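Local coordinates for protein GDP-perosamine synthase (Caulobacter crescentus, PDB 3BN1) that catalyses the pyridoxal phosphate-dependent transfer of an amino group from L-glutamate to GDP-4-keto-6-deoxy-D-mannose, giving GDP-perosamine for bacterial O-antigen synthesis, at residues A[84-89]-A[105-110]; A[89-94]-A[157-162]; A[134-139]-A[317-322]; A[254-259]-A[286-291]. All blocks are in the same frame, centred on the assembly; numbering follows the deposited sequence.

How the contacts relate
Contacts 1, 2 and 3 gather round the pyridoxal phosphate site. Contact 4 lies farther out, its centre about 21 Å from those of contacts 1 and 2 and about 14 Å from that of contact 3, yet it reaches the pocket through W288. Contacts 1 and 3 are the closest pair, about 8 Å between centres; they supply Y88 and R317, which touch the bound 2-oxoglutarate, and L86 packs on F320. Contact 2 carries D159, whose side chain is about 9 Å from that ligand. E162 joins it to contact 3, its OE1 2.7 Å from Y136 N in a probable hydrogen bond. Another, between G137 O and V286 N, ties contact 3 to contact 4.

Contact 1: residues A[84-89]-A[105-110]; sequences PSLTYI and VDNDPR. With AKG (2-oxoglutaric acid), chain G.
L86 and N107 meet just beyond the ends of the parallel strands 80-84 and 101-105. CB of L86 rests 3.5 Å from OD1 of N107; past CG, CD2 comes obliquely to the O/N end of the amide, 3.8 Å from ND2 of N107, whereas CD1 turns away to the backbone of F320. The asparagine's chi1 of 51° swings its amide back toward residues 84-89, and ND2 is held by a bond to D108 O (2.9 Å). Behind this pair the strands are joined by S85 N, which bonds V105 O at 3.1 Å with an N-H...O angle of 158°, while the CA of P84 brings a C-H to the same oxygen. A water accepts from L86 N and donates to V105 O and N107 OD1, bridging the two loops as they diverge. Farther along, Y88 lays one ring face against the 2-oxoglutarate. The same short run thus leaves the sheet and enters the pocket, the N-H groups of S85 and L86 being taken up by the V105 carbonyl and a bridging water.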
loop_
_atom_site.group_PDB
_atom_site.type_symbol
_atom_site.label_atom_id
_atom_site.label_comp_id
_atom_site.label_asym_id
_atom_site.label_seq_id
_atom_site.Cartn_x
_atom_site.Cartn_y
_atom_site.Cartn_z
ATOM N N PRO A 84 6.681 -13.907 17.741
ATOM C CA PRO A 84 5.944 -14.111 18.991
ATOM C C PRO A 84 4.443 -14.251 18.695
ATOM O O PRO A 84 3.908 -13.607 17.801
ATOM C CB PRO A 84 6.225 -12.843 19.795
ATOM C CG PRO A 84 6.772 -11.840 18.826
ATOM C CD PRO A 84 7.393 -12.606 17.699
ATOM N N SER A 85 3.773 -15.134 19.411
ATOM C CA SER A 85 2.313 -15.288 19.277
ATOM C C SER A 85 1.675 -13.981 19.729
ATOM O O SER A 85 0.719 -13.528 19.108
ATOM C CB SER A 85 1.749 -16.400 20.159
ATOM O OG SER A 85 0.410 -16.712 19.801
ATOM N N LEU A 86 2.241 -13.364 20.783
ATOM C CA LEU A 86 1.752 -12.052 21.269
ATOM C C LEU A 86 2.295 -10.887 20.468
ATOM O O LEU A 86 3.427 -10.426 20.712
ATOM C CB LEU A 86 2.082 -11.825 22.738
ATOM C CG LEU A 86 1.258 -10.672 23.392
ATOM C CD1 LEU A 86 -0.219 -11.088 23.538
ATOM C CD2 LEU A 86 1.771 -10.315 24.782
ATOM N N THR A 87 1.488 -10.423 19.512
ATOM C CA THR A 87 1.862 -9.319 18.595
ATOM C C THR A 87 0.627 -8.928 17.772
ATOM O O THR A 87 -0.406 -9.630 17.787
ATOM C CB THR A 87 3.035 -9.672 17.628
ATOM O OG1 THR A 87 3.388 -8.527 16.829
ATOM C CG2 THR A 87 2.689 -10.808 16.669
ATOM N N TYR A 88 0.796 -7.868 16.993
ATOM C CA TYR A 88 -0.219 -7.439 16.057
ATOM C C TYR A 88 -0.084 -8.404 14.852
ATOM O O TYR A 88 0.998 -8.820 14.455
ATOM C CB TYR A 88 0.023 -5.992 15.629
ATOM C CG TYR A 88 -1.035 -5.617 14.637
ATOM C CD1 TYR A 88 -2.389 -5.626 15.007
ATOM C CD2 TYR A 88 -0.673 -5.315 13.316
ATOM C CE1 TYR A 88 -3.342 -5.236 14.119
ATOM C CE2 TYR A 88 -1.611 -4.937 12.427
ATOM C CZ TYR A 88 -2.929 -4.956 12.810
ATOM O OH TYR A 88 -3.864 -4.649 11.864
ATOM N N ILE A 89 -1.220 -8.795 14.292
ATOM C CA ILE A 89 -1.241 -9.865 13.351
ATOM C C ILE A 89 -0.450 -9.660 12.087
ATOM O O ILE A 89 -0.088 -10.656 11.430
ATOM C CB ILE A 89 -2.647 -10.167 12.916
ATOM C CG1 ILE A 89 -2.737 -11.585 12.332
ATOM C CG2 ILE A 89 -3.129 -9.018 12.029
ATOM C CD1 ILE A 89 -4.201 -12.074 12.178
ATOM N N VAL A 105 6.523 -18.210 19.144
ATOM C CA VAL A 105 7.315 -18.275 20.387
ATOM C C VAL A 105 6.615 -17.428 21.489
ATOM O O VAL A 105 5.889 -16.450 21.194
ATOM C CB VAL A 105 8.773 -17.761 20.173
ATOM C CG1 VAL A 105 8.769 -16.262 19.758
ATOM C CG2 VAL A 105 9.591 -18.024 21.433
ATOM N N ASP A 106 6.786 -17.852 22.745
ATOM C CA ASP A 106 6.135 -17.222 23.895
ATOM C C ASP A 106 6.947 -15.999 24.238
ATOM O O ASP A 106 8.047 -15.835 23.732
ATOM C CB ASP A 106 6.176 -18.140 25.125
ATOM C CG ASP A 106 4.960 -18.017 25.969
ATOM O OD1 ASP A 106 4.181 -17.082 25.711
ATOM O OD2 ASP A 106 4.778 -18.837 26.889
ATOM N N ASN A 107 6.380 -15.130 25.067
ATOM C CA ASN A 107 7.024 -13.895 25.510
ATOM C C ASN A 107 7.261 -13.887 27.010
ATOM O O ASN A 107 6.824 -14.791 27.733
ATOM C CB ASN A 107 6.116 -12.676 25.274
ATOM C CG ASN A 107 4.714 -12.863 25.827
ATOM O OD1 ASN A 107 3.916 -13.527 25.187
ATOM N ND2 ASN A 107 4.352 -12.163 26.885
ATOM N N ASP A 108 7.926 -12.816 27.448
ATOM C CA ASP A 108 8.239 -12.588 28.847
ATOM C C ASP A 108 6.961 -12.086 29.493
ATOM O O ASP A 108 6.221 -11.259 28.916
ATOM C CB ASP A 108 9.307 -11.496 28.929
ATOM C CG ASP A 108 9.758 -11.182 30.377
ATOM O OD1 ASP A 108 10.761 -11.761 30.853
ATOM O OD2 ASP A 108 9.159 -10.310 31.030
ATOM N N PRO A 109 6.719 -12.570 30.701
ATOM C CA PRO A 109 5.511 -12.177 31.426
ATOM C C PRO A 109 5.485 -10.720 31.894
ATOM O O PRO A 109 4.418 -10.189 32.252
ATOM C CB PRO A 109 5.523 -13.100 32.634
ATOM C CG PRO A 109 7.019 -13.399 32.806
ATOM C CD PRO A 109 7.465 -13.626 31.406
ATOM N N ARG A 110 6.673 -10.110 31.893
ATOM C CA ARG A 110 6.854 -8.766 32.403
ATOM C C ARG A 110 6.967 -7.695 31.366
ATOM O O ARG A 110 6.305 -6.671 31.435
ATOM C CB ARG A 110 8.072 -8.749 33.319
ATOM C CG ARG A 110 7.663 -9.167 34.731
ATOM C CD ARG A 110 8.761 -8.925 35.813
ATOM N NE ARG A 110 10.074 -9.207 35.226
ATOM C CZ ARG A 110 11.262 -8.807 35.672
ATOM N NH1 ARG A 110 11.405 -8.114 36.810
ATOM N NH2 ARG A 110 12.318 -9.155 34.940
HETATM C C1 AKG G . -3.611 -0.933 16.442
HETATM O O1 AKG G . -4.870 -0.908 16.385
HETATM O O2 AKG G . -3.008 -0.800 17.535
HETATM C C2 AKG G . -2.825 -1.108 15.204
HETATM O O5 AKG G . -1.614 -1.012 15.242
HETATM C C3 AKG G . -3.585 -1.442 13.937
HETATM C C4 AKG G . -2.677 -1.411 12.727
HETATM C C5 AKG G . -3.529 -1.301 11.491
HETATM O O3 AKG G . -2.941 -1.322 10.376
HETATM O O4 AKG G . -4.902 -1.243 11.599
HETATM O O HOH W 1 4.323 -14.509 22.381
#

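Contact 2: residues A[89-94]-A[157-162]; sequences IASANS and IEDAAE
S91 and D159 are the sole point where helix 90-98 meets the end of strand 155-159 across these segments: OG of S91 stands 2.9 Å from OD2 of D159. The same hydroxyl is also hydrogen-bonded to T87 OG1 and Y88 O, so OG sits among three polar partners. With CG anti to its backbone N (chi1 -176°), D159 extends its carboxylate off the strand toward the helix. Its OD1 accepts from A161 N, two residues on, at 3.2 Å on its anti side, somewhat out of the carboxylate plane; this Asx turn, with the serine bond to OD2, would limit the group's rotation. In fold type I enzymes such an aspartate faces the pyridine nitrogen of the cofactor, and OD2 here lies close to N1 of the modified lysine at position 188. Beyond this pair the segments stand apart. The closest CA atoms, those of S91 and D159, are 7.1 Å apart, and only 57 Å² is buried; CB of A90 stays 6.0 Å from OD2 of D159. This looser part is still interior: helix 62-72 packs alongside, its L66 touching both S94 and I157, and strand 179-183 flanks D159 through T181, while F225 and V228 of the second subunit pack on I89 and N93.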
loop_
_atom_site.group_PDB
_atom_site.type_symbol
_atom_site.label_atom_id
_atom_site.label_comp_id
_atom_site.label_asym_id
_atom_site.label_seq_id
_atom_site.Cartn_x
_atom_site.Cartn_y
_atom_site.Cartn_z
ATOM N N ILE A 89 -1.220 -8.795 14.292
ATOM C CA ILE A 89 -1.241 -9.865 13.351
ATOM C C ILE A 89 -0.450 -9.660 12.087
ATOM O O ILE A 89 -0.088 -10.656 11.430
ATOM C CB ILE A 89 -2.647 -10.167 12.916
ATOM C CG1 ILE A 89 -2.737 -11.585 12.332
ATOM C CG2 ILE A 89 -3.129 -9.018 12.029
ATOM C CD1 ILE A 89 -4.201 -12.074 12.178
ATOM N N ALA A 90 -0.182 -8.385 11.766
ATOM C CA ALA A 90 0.611 -8.059 10.595
ATOM C C ALA A 90 1.974 -8.731 10.704
ATOM O O ALA A 90 2.532 -9.099 9.653
ATOM C CB ALA A 90 0.745 -6.522 10.395
ATOM N N SER A 91 2.462 -8.991 11.926
ATOM C CA SER A 91 3.780 -9.605 12.060
ATOM C C SER A 91 3.800 -10.970 11.392
ATOM O O SER A 91 4.798 -11.400 10.778
ATOM C CB SER A 91 4.123 -9.850 13.544
ATOM O OG SER A 91 4.018 -8.636 14.249
ATOM N N ALA A 92 2.752 -11.725 11.684
ATOM C CA ALA A 92 2.662 -13.098 11.161
ATOM C C ALA A 92 2.194 -13.044 9.742
ATOM O O ALA A 92 2.653 -13.856 8.939
ATOM C CB ALA A 92 1.655 -13.922 12.014
ATOM N N ASN A 93 1.242 -12.160 9.431
ATOM C CA ASN A 93 0.698 -12.128 8.061
ATOM C C ASN A 93 1.762 -11.873 7.046
ATOM O O ASN A 93 1.793 -12.442 5.946
ATOM C CB ASN A 93 -0.423 -11.067 7.842
ATOM C CG ASN A 93 -1.728 -11.459 8.563
ATOM O OD1 ASN A 93 -1.931 -12.627 8.929
ATOM N ND2 ASN A 93 -2.632 -10.487 8.728
ATOM N N SER A 94 2.679 -10.982 7.431
ATOM C CA SER A 94 3.796 -10.628 6.550
ATOM C C SER A 94 4.604 -11.864 6.084
ATOM O O SER A 94 5.006 -11.975 4.924
ATOM C CB SER A 94 4.661 -9.494 7.179
ATOM O OG SER A 94 5.484 -9.927 8.260
ATOM N N ILE A 157 14.857 -9.630 12.059
ATOM C CA ILE A 157 14.212 -8.457 11.546
ATOM C C ILE A 157 13.378 -7.902 12.681
ATOM O O ILE A 157 12.512 -8.592 13.241
ATOM C CB ILE A 157 13.282 -8.773 10.367
ATOM C CG1 ILE A 157 12.397 -7.552 10.087
ATOM C CG2 ILE A 157 12.510 -10.106 10.624
ATOM C CD1 ILE A 157 11.306 -7.772 9.061
ATOM N N GLU A 158 13.657 -6.667 13.067
ATOM C CA GLU A 158 12.867 -6.100 14.171
ATOM C C GLU A 158 11.524 -5.551 13.654
ATOM O O GLU A 158 11.447 -4.688 12.728
ATOM C CB GLU A 158 13.568 -4.896 14.770
ATOM C CG GLU A 158 15.053 -5.034 15.250
ATOM C CD GLU A 158 15.653 -3.593 15.480
ATOM O OE1 GLU A 158 15.045 -2.826 16.286
ATOM O OE2 GLU A 158 16.661 -3.218 14.801
ATOM N N ASP A 159 10.450 -6.008 14.273
ATOM C CA ASP A 159 9.169 -5.344 13.990
ATOM C C ASP A 159 9.196 -4.199 15.003
ATOM O O ASP A 159 8.841 -4.360 16.196
ATOM C CB ASP A 159 7.953 -6.205 14.301
ATOM C CG ASP A 159 6.667 -5.514 13.897
ATOM O OD1 ASP A 159 6.688 -4.285 13.605
ATOM O OD2 ASP A 159 5.633 -6.214 13.811
ATOM N N ALA A 160 9.662 -3.033 14.579
ATOM C CA ALA A 160 9.770 -1.913 15.530
ATOM C C ALA A 160 8.608 -0.943 15.419
ATOM O O ALA A 160 8.762 0.235 15.772
ATOM C CB ALA A 160 11.086 -1.165 15.303
ATOM N N ALA A 161 7.473 -1.412 14.891
ATOM C CA ALA A 161 6.272 -0.561 14.684
ATOM C C ALA A 161 5.864 0.323 15.845
ATOM O O ALA A 161 5.280 1.372 15.638
ATOM C CB ALA A 161 5.000 -1.415 14.240
ATOM N N GLU A 162 6.083 -0.134 17.070
ATOM C CA GLU A 162 5.559 0.644 18.200
ATOM C C GLU A 162 6.649 1.316 18.995
ATOM O O GLU A 162 6.384 1.799 20.104
ATOM C CB GLU A 162 4.852 -0.389 19.110
ATOM C CG GLU A 162 3.904 -1.267 18.274
ATOM C CD GLU A 162 3.156 -2.319 19.093
ATOM O OE1 GLU A 162 3.396 -2.442 20.313
ATOM O OE2 GLU A 162 2.281 -3.024 18.518
#

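Contact 3: residues A[134-139]-A[317-322]; sequences HLYGQI and RPVFHP. With AKG (2-oxoglutaric acid), chain G.
The hydroxyl end of Y136 is the bump here, and the notch that receives it is formed by V319 and F320. OH lies 3.2 Å from CD2 of F320 and 3.8 Å from CG2 of V319. The two rings come from opposite directions with planes 9° apart, yet are slid to 5.9 Å between centroids and barely overlap. Beside them CD2 of L135 presses on CE2 of F320 at 3.6 Å, so the leucine and the tyrosine hydroxyl meet that corner roughly at right angles. The contact joins the two halves of a fold type I aminotransferase: residues 134-139 form a loop beyond strand 127-130 of the large mixed sheet, and residues 317-318 are an outer strand, within this chain, of the small antiparallel sheet. R317, bent at chi3 (-79°), turns its guanidinium edge to the carboxylate beside the keto group of 2-oxoglutarate. NH1 makes a weak bond to ligand O2 at 2.8 Å; the NH2 approach is too short to be trusted. Y223 of the second subunit packs against R317.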
loop_
_atom_site.group_PDB
_atom_site.type_symbol
_atom_site.label_atom_id
_atom_site.label_comp_id
_atom_site.label_asym_id
_atom_site.label_seq_id
_atom_site.Cartn_x
_atom_site.Cartn_y
_atom_site.Cartn_z
ATOM N N HIS A 134 9.021 -5.196 19.220
ATOM C CA HIS A 134 9.199 -4.306 20.384
ATOM C C HIS A 134 7.813 -3.753 20.818
ATOM O O HIS A 134 7.418 -2.656 20.479
ATOM C CB HIS A 134 10.241 -3.192 20.062
ATOM C CG HIS A 134 11.489 -3.680 19.383
ATOM N ND1 HIS A 134 12.176 -4.802 19.798
ATOM C CD2 HIS A 134 12.260 -3.118 18.413
ATOM C CE1 HIS A 134 13.258 -4.966 19.053
ATOM N NE2 HIS A 134 13.350 -3.941 18.220
ATOM N N LEU A 135 7.074 -4.545 21.594
ATOM C CA LEU A 135 5.723 -4.175 21.972
ATOM C C LEU A 135 5.619 -2.986 22.917
ATOM O O LEU A 135 6.373 -2.907 23.889
ATOM C CB LEU A 135 5.109 -5.383 22.643
ATOM C CG LEU A 135 4.600 -6.510 21.758
ATOM C CD1 LEU A 135 3.813 -7.508 22.675
ATOM C CD2 LEU A 135 3.735 -5.929 20.627
ATOM N N TYR A 136 4.636 -2.115 22.672
ATOM C CA TYR A 136 4.374 -0.975 23.554
ATOM C C TYR A 136 5.471 0.099 23.629
ATOM O O TYR A 136 5.332 1.144 24.291
ATOM C CB TYR A 136 3.892 -1.502 24.907
ATOM C CG TYR A 136 2.729 -2.428 24.629
ATOM C CD1 TYR A 136 1.838 -2.095 23.600
ATOM C CD2 TYR A 136 2.656 -3.676 25.191
ATOM C CE1 TYR A 136 0.855 -2.927 23.195
ATOM C CE2 TYR A 136 1.613 -4.526 24.847
ATOM C CZ TYR A 136 0.726 -4.136 23.856
ATOM O OH TYR A 136 -0.310 -4.943 23.471
ATOM N N GLY A 137 6.532 -0.123 22.868
ATOM C CA GLY A 137 7.600 0.878 22.863
ATOM C C GLY A 137 8.842 0.413 23.583
ATOM O O GLY A 137 9.775 1.196 23.823
ATOM N N GLN A 138 8.862 -0.864 23.943
ATOM C CA GLN A 138 9.997 -1.407 24.669
ATOM C C GLN A 138 10.731 -2.401 23.773
ATOM O O GLN A 138 10.114 -3.404 23.357
ATOM C CB GLN A 138 9.488 -2.184 25.906
ATOM C CG GLN A 138 10.582 -2.779 26.762
ATOM C CD GLN A 138 10.236 -2.935 28.238
ATOM O OE1 GLN A 138 11.094 -2.613 29.092
ATOM N NE2 GLN A 138 8.988 -3.323 28.564
ATOM N N ILE A 139 12.043 -2.189 23.587
ATOM C CA ILE A 139 12.898 -3.144 22.790
ATOM C C ILE A 139 13.078 -4.516 23.461
ATOM O O ILE A 139 13.298 -4.597 24.675
ATOM C CB ILE A 139 14.250 -2.470 22.415
ATOM C CG1 ILE A 139 13.983 -1.246 21.493
ATOM C CG2 ILE A 139 15.209 -3.468 21.766
ATOM C CD1 ILE A 139 15.140 -0.312 21.191
ATOM N N ARG A 317 -7.906 -0.664 25.471
ATOM C CA ARG A 317 -8.101 -1.783 24.539
ATOM C C ARG A 317 -7.344 -2.947 25.121
ATOM O O ARG A 317 -6.445 -2.805 25.961
ATOM C CB ARG A 317 -7.583 -1.503 23.134
ATOM C CG ARG A 317 -6.143 -1.302 23.246
ATOM C CD ARG A 317 -5.406 -0.754 22.019
ATOM N NE ARG A 317 -5.153 -1.782 21.019
ATOM C CZ ARG A 317 -4.757 -1.532 19.771
ATOM N NH1 ARG A 317 -4.575 -2.572 18.956
ATOM N NH2 ARG A 317 -4.551 -0.270 19.340
ATOM N N PRO A 318 -7.722 -4.121 24.658
ATOM C CA PRO A 318 -7.067 -5.294 25.172
ATOM C C PRO A 318 -5.679 -5.446 24.616
ATOM O O PRO A 318 -5.310 -4.926 23.540
ATOM C CB PRO A 318 -7.964 -6.428 24.691
ATOM C CG PRO A 318 -8.673 -5.906 23.499
ATOM C CD PRO A 318 -8.514 -4.410 23.449
ATOM N N VAL A 319 -4.885 -6.169 25.385
ATOM C CA VAL A 319 -3.583 -6.511 24.819
ATOM C C VAL A 319 -3.919 -7.430 23.619
ATOM O O VAL A 319 -4.897 -8.175 23.600
ATOM C CB VAL A 319 -2.725 -7.210 25.887
ATOM C CG1 VAL A 319 -1.730 -8.150 25.298
ATOM C CG2 VAL A 319 -2.020 -6.102 26.698
ATOM N N PHE A 320 -3.104 -7.386 22.595
ATOM C CA PHE A 320 -3.368 -8.199 21.409
ATOM C C PHE A 320 -3.694 -9.613 21.729
ATOM O O PHE A 320 -3.089 -10.186 22.648
ATOM C CB PHE A 320 -2.069 -8.292 20.633
ATOM C CG PHE A 320 -1.556 -6.967 20.181
ATOM C CD1 PHE A 320 -2.261 -6.262 19.226
ATOM C CD2 PHE A 320 -0.321 -6.474 20.628
ATOM C CE1 PHE A 320 -1.832 -5.044 18.767
ATOM C CE2 PHE A 320 0.197 -5.226 20.124
ATOM C CZ PHE A 320 -0.574 -4.521 19.224
ATOM N N HIS A 321 -4.592 -10.206 20.931
ATOM C CA HIS A 321 -4.935 -11.617 21.148
ATOM C C HIS A 321 -3.802 -12.393 20.572
ATOM O O HIS A 321 -3.403 -12.106 19.443
ATOM C CB HIS A 321 -6.210 -12.055 20.379
ATOM C CG HIS A 321 -7.432 -11.300 20.767
ATOM N ND1 HIS A 321 -7.678 -10.910 22.067
ATOM C CD2 HIS A 321 -8.453 -10.809 20.024
ATOM C CE1 HIS A 321 -8.793 -10.204 22.111
ATOM N NE2 HIS A 321 -9.295 -10.146 20.890
ATOM N N PRO A 322 -3.344 -13.426 21.288
ATOM C CA PRO A 322 -2.271 -14.241 20.750
ATOM C C PRO A 322 -2.715 -14.804 19.376
ATOM O O PRO A 322 -3.864 -15.214 19.196
ATOM C CB PRO A 322 -2.134 -15.344 21.806
ATOM C CG PRO A 322 -2.473 -14.685 23.105
ATOM C CD PRO A 322 -3.606 -13.728 22.719
HETATM C C1 AKG G . -3.611 -0.933 16.442
HETATM O O1 AKG G . -4.870 -0.908 16.385
HETATM O O2 AKG G . -3.008 -0.800 17.535
HETATM C C2 AKG G . -2.825 -1.108 15.204
HETATM O O5 AKG G . -1.614 -1.012 15.242
HETATM C C3 AKG G . -3.585 -1.442 13.937
HETATM C C4 AKG G . -2.677 -1.411 12.727
HETATM C C5 AKG G . -3.529 -1.301 11.491
HETATM O O3 AKG G . -2.941 -1.322 10.376
HETATM O O4 AKG G . -4.902 -1.243 11.599
#

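Contact 4: residues A[254-259]-A[286-291]; sequences AARERV and VFWMYT
R256 gives one nitrogen, NH2, to two successive carbonyls: W288 O at 2.8 Å, with an N-H...O angle of 139°, and F287 O at 2.7 Å in a weak, more bent bond. Both oxygens lie near the guanidinium plane at its edge, and NH2 approaches the W288 carbonyl from well above the carbonyl plane. The reach comes from a chain extended from CG to NE, which runs off helix 249-266 and carries the charged end over the turn; the left-handed backbone of F287 is consistent with both carbonyls turning to one nitrogen. This turn leads into strand 290-294, the second strand of the small four-stranded antiparallel sheet that belongs to the C-terminal part of the aminotransferase fold, and the arginine therefore ties the long helix to the entrance of that sheet. Outward from the polar pair, CD of R256 lies 3.8 Å from V286 O, and NH1 passes 4.2 Å from CD1 of W288, the guanidinium and indole lying side by side with planes 31° apart. CG of M289 sits 3.4 Å above the indole, near its rim. W288 itself bonds through NE1 to N187 O and touches 2-oxoglutarate. Toward the helix, V286 packs on L253 and F287 on V260; the F287 ring also stacks on that of H285, its neighbour along the loop.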
loop_
_atom_site.group_PDB
_atom_site.type_symbol
_atom_site.label_atom_id
_atom_site.label_comp_id
_atom_site.label_asym_id
_atom_site.label_seq_id
_atom_site.Cartn_x
_atom_site.Cartn_y
_atom_site.Cartn_z
ATOM N N ALA A 254 8.804 13.311 24.986
ATOM C CA ALA A 254 8.812 13.925 26.321
ATOM C C ALA A 254 7.428 14.046 26.861
ATOM O O ALA A 254 7.176 13.860 28.058
ATOM C CB ALA A 254 9.421 15.309 26.292
ATOM N N ALA A 255 6.544 14.352 25.937
ATOM C CA ALA A 255 5.165 14.473 26.283
ATOM C C ALA A 255 4.648 13.151 26.822
ATOM O O ALA A 255 3.977 13.087 27.858
ATOM C CB ALA A 255 4.456 14.856 25.067
ATOM N N ARG A 256 4.956 12.083 26.103
ATOM C CA ARG A 256 4.567 10.744 26.512
ATOM C C ARG A 256 5.275 10.451 27.862
ATOM O O ARG A 256 4.655 9.902 28.791
ATOM C CB ARG A 256 4.940 9.713 25.414
ATOM C CG ARG A 256 3.881 9.162 24.551
ATOM C CD ARG A 256 4.463 8.556 23.266
ATOM N NE ARG A 256 3.393 8.571 22.274
ATOM C CZ ARG A 256 2.345 7.752 22.342
ATOM N NH1 ARG A 256 1.354 7.796 21.453
ATOM N NH2 ARG A 256 2.327 6.850 23.311
ATOM N N GLU A 257 6.562 10.815 27.991
ATOM C CA GLU A 257 7.251 10.583 29.267
ATOM C C GLU A 257 6.500 11.198 30.455
ATOM O O GLU A 257 6.395 10.637 31.529
ATOM C CB GLU A 257 8.669 11.118 29.271
ATOM C CG GLU A 257 9.731 10.051 29.413
ATOM C CD GLU A 257 11.128 10.547 28.977
ATOM O OE1 GLU A 257 12.046 9.702 28.868
ATOM O OE2 GLU A 257 11.329 11.767 28.729
ATOM N N ARG A 258 6.022 12.409 30.261
ATOM C CA ARG A 258 5.327 13.135 31.318
ATOM C C ARG A 258 4.075 12.352 31.747
ATOM O O ARG A 258 3.791 12.118 32.939
ATOM C CB ARG A 258 4.854 14.417 30.632
ATOM C CG ARG A 258 5.043 15.679 31.409
ATOM C CD ARG A 258 5.789 16.675 30.539
ATOM N NE ARG A 258 5.167 16.815 29.230
ATOM C CZ ARG A 258 5.802 17.233 28.134
ATOM N NH1 ARG A 258 7.111 17.511 28.155
ATOM N NH2 ARG A 258 5.151 17.340 26.982
ATOM N N VAL A 259 3.344 11.927 30.714
ATOM C CA VAL A 259 2.107 11.202 30.890
ATOM C C VAL A 259 2.376 9.922 31.645
ATOM O O VAL A 259 1.686 9.585 32.627
ATOM C CB VAL A 259 1.471 10.852 29.536
ATOM C CG1 VAL A 259 0.480 9.593 29.697
ATOM C CG2 VAL A 259 0.757 12.102 28.996
ATOM N N VAL A 286 9.797 3.799 25.096
ATOM C CA VAL A 286 9.068 4.957 24.613
ATOM C C VAL A 286 7.559 4.986 24.913
ATOM O O VAL A 286 6.904 6.021 24.742
ATOM C CB VAL A 286 9.427 5.341 23.175
ATOM C CG1 VAL A 286 10.931 5.773 23.061
ATOM C CG2 VAL A 286 8.979 4.260 22.228
ATOM N N PHE A 287 7.030 3.896 25.452
ATOM C CA PHE A 287 5.631 3.917 25.856
ATOM C C PHE A 287 4.566 4.282 24.808
ATOM O O PHE A 287 3.730 5.200 24.984
ATOM C CB PHE A 287 5.502 4.708 27.166
ATOM C CG PHE A 287 5.872 3.907 28.389
ATOM C CD1 PHE A 287 4.971 2.983 28.940
ATOM C CD2 PHE A 287 7.140 3.990 28.938
ATOM C CE1 PHE A 287 5.310 2.165 30.068
ATOM C CE2 PHE A 287 7.478 3.228 30.074
ATOM C CZ PHE A 287 6.575 2.293 30.627
ATOM N N TRP A 288 4.553 3.500 23.726
ATOM C CA TRP A 288 3.512 3.690 22.735
ATOM C C TRP A 288 2.153 3.586 23.480
ATOM O O TRP A 288 1.191 4.340 23.240
ATOM C CB TRP A 288 3.614 2.602 21.656
ATOM C CG TRP A 288 2.410 2.751 20.698
ATOM C CD1 TRP A 288 1.936 3.905 20.117
ATOM C CD2 TRP A 288 1.565 1.692 20.240
ATOM N NE1 TRP A 288 0.798 3.616 19.351
ATOM C CE2 TRP A 288 0.585 2.257 19.393
ATOM C CE3 TRP A 288 1.471 0.335 20.562
ATOM C CZ2 TRP A 288 -0.453 1.497 18.843
ATOM C CZ3 TRP A 288 0.479 -0.437 19.923
ATOM C CH2 TRP A 288 -0.428 0.140 19.047
ATOM N N MET A 289 2.099 2.680 24.456
ATOM C CA MET A 289 0.924 2.492 25.282
ATOM C C MET A 289 1.396 2.058 26.643
ATOM O O MET A 289 2.324 1.226 26.715
ATOM C CB MET A 289 0.175 1.293 24.722
ATOM C CG MET A 289 -0.256 1.574 23.299
ATOM S SD MET A 289 -1.996 1.669 23.160
ATOM C CE MET A 289 -2.128 0.054 22.362
ATOM N N TYR A 290 0.740 2.606 27.671
ATOM C CA TYR A 290 0.950 2.244 29.080
ATOM C C TYR A 290 0.066 1.018 29.407
ATOM O O TYR A 290 -1.168 1.111 29.355
ATOM C CB TYR A 290 0.673 3.452 29.982
ATOM C CG TYR A 290 1.061 3.226 31.399
ATOM C CD1 TYR A 290 0.176 2.539 32.289
ATOM C CD2 TYR A 290 2.301 3.683 31.868
ATOM C CE1 TYR A 290 0.526 2.347 33.646
ATOM C CE2 TYR A 290 2.653 3.505 33.231
ATOM C CZ TYR A 290 1.790 2.818 34.088
ATOM O OH TYR A 290 2.215 2.667 35.399
ATOM N N THR A 291 0.715 -0.148 29.577
ATOM C CA THR A 291 0.025 -1.430 29.668
ATOM C C THR A 291 0.092 -2.079 31.054
ATOM O O THR A 291 1.170 -2.364 31.550
ATOM C CB THR A 291 0.538 -2.419 28.516
ATOM O OG1 THR A 291 0.399 -1.824 27.209
ATOM C CG2 THR A 291 -0.186 -3.787 28.490
#